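Local coordinates for glutathione S-transferase family protein (Pseudomonas putida, PDB 3LXZ), which probably catalyses the conjugation of reduced glutathione to a wide range of hydrophobic electrophiles, giving an S-substituted glutathione, at the interface of chains A and B. Numbering follows the deposited sequence. Chains: chain A/B, Glutathione S-transferase family protein.

The interface of chains A and B. Residues chain A 46-47; chain B 100, 129, 132-133, 136.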
loop_
_atom_site.group_PDB
_atom_site.type_symbol
_atom_site.label_atom_id
_atom_site.label_comp_id
_atom_site.label_asym_id
_atom_site.label_seq_id
_atom_site.Cartn_x
_atom_site.Cartn_y
_atom_site.Cartn_z
ATOM N N PRO A 46 2.223 8.505 12.433
ATOM C CA PRO A 46 3.585 8.035 12.741
ATOM C C PRO A 46 4.623 8.101 11.642
ATOM O O PRO A 46 5.773 7.957 11.952
ATOM C CB PRO A 46 3.411 6.578 13.149
ATOM C CG PRO A 46 1.914 6.254 13.074
ATOM C CD PRO A 46 1.172 7.508 12.753
ATOM N N ARG A 47 4.196 8.242 10.391
ATOM C CA ARG A 47 5.112 8.529 9.275
ATOM C C ARG A 47 4.933 9.959 8.738
ATOM O O ARG A 47 5.615 10.374 7.789
ATOM C CB ARG A 47 4.913 7.482 8.154
ATOM C CG ARG A 47 5.857 7.600 6.951
ATOM C CD ARG A 47 7.313 7.314 7.320
ATOM N NE ARG A 47 8.181 7.431 6.145
ATOM C CZ ARG A 47 8.734 8.568 5.736
ATOM N NH1 ARG A 47 8.544 9.669 6.434
ATOM N NH2 ARG A 47 9.496 8.593 4.640
ATOM N N TYR B 100 6.932 1.768 3.912
ATOM C CA TYR B 100 8.070 2.558 4.387
ATOM C C TYR B 100 9.285 1.734 4.768
ATOM O O TYR B 100 10.304 2.321 5.146
ATOM C CB TYR B 100 7.659 3.504 5.546
ATOM C CG TYR B 100 6.329 4.208 5.224
ATOM C CD1 TYR B 100 6.170 4.892 4.026
ATOM C CD2 TYR B 100 5.238 4.098 6.071
ATOM C CE1 TYR B 100 4.954 5.468 3.677
ATOM C CE2 TYR B 100 4.002 4.678 5.733
ATOM C CZ TYR B 100 3.880 5.365 4.549
ATOM O OH TYR B 100 2.679 5.943 4.186
ATOM N N ASP B 129 14.473 7.008 3.409
ATOM C CA ASP B 129 13.177 6.316 3.579
ATOM C C ASP B 129 13.251 5.222 4.633
ATOM O O ASP B 129 12.335 5.065 5.462
ATOM C CB ASP B 129 12.671 5.762 2.247
ATOM C CG ASP B 129 12.157 6.862 1.312
ATOM O OD1 ASP B 129 11.814 7.965 1.825
ATOM O OD2 ASP B 129 12.093 6.629 0.069
ATOM N N ALA B 132 13.489 6.588 8.142
ATOM C CA ALA B 132 12.171 7.053 8.551
ATOM C C ALA B 132 11.174 5.873 8.798
ATOM O O ALA B 132 10.377 5.890 9.767
ATOM C CB ALA B 132 11.610 8.026 7.521
ATOM N N GLY B 133 11.206 4.880 7.915
ATOM C CA GLY B 133 10.366 3.667 8.089
ATOM C C GLY B 133 10.662 2.922 9.383
ATOM O O GLY B 133 9.722 2.504 10.104
ATOM N N THR B 136 9.341 4.937 12.253
ATOM C CA THR B 136 7.884 4.800 12.310
ATOM C C THR B 136 7.466 3.511 12.950
ATOM O O THR B 136 6.582 3.515 13.812
ATOM C CB THR B 136 7.271 4.885 10.900
ATOM O OG1 THR B 136 7.452 6.207 10.432
ATOM C CG2 THR B 136 5.772 4.570 10.948
HETATM O O HOH W 1 9.749 5.762 4.354
#
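A:Arg47 reaches across from a loop of one subunit to lie between B:Tyr100 of helix 84-106 and the face of helix 120-140 that carries B:Ala132. The stem and the guanidinium pack against different surfaces. CG stands anti to the backbone N (chi1 -177°), and the chain bends at chi2 (66°), which carries the aliphatic stem slantwise over the tyrosine ring; CG sits over the middle of one ring face, 3.6 Å from the centroid, in a CH-pi contact. Further out, the guanidinium turns steeply to that ring, the planes 73° apart, and receives the methyl CB of B:Ala132 over its own face, 3.4 Å from CZ.

Polar contacts lie at the guanidinium edge. Water 1, in its plane, is shared by NE and NH2 of A:Arg47, each at 2.9 Å, and passes the link on to the backbone O of B:Asp129. The carboxylate OD1 of B:Asp129 also lies at this edge, 3.7 Å from NH2, a long salt bridge with the carboxylate tilted against the guanidinium.

Beside the arginine, the hydroxyl OG1 of B:Thr136 lies within bonding distance of two carbonyl oxygens, A:Pro46 O at 2.9 Å and B:Ala132 O, one turn back in its helix, at 3.0 Å. It stands above the plane of each carbonyl, and its one hydrogen must be shared or alternate between them.

Repeated by the two-fold axis, this patch helps join the N-terminal glutathione-binding domain of each subunit to the helical domain of its neighbour, probably supporting the dimer typical of glutathione transferases.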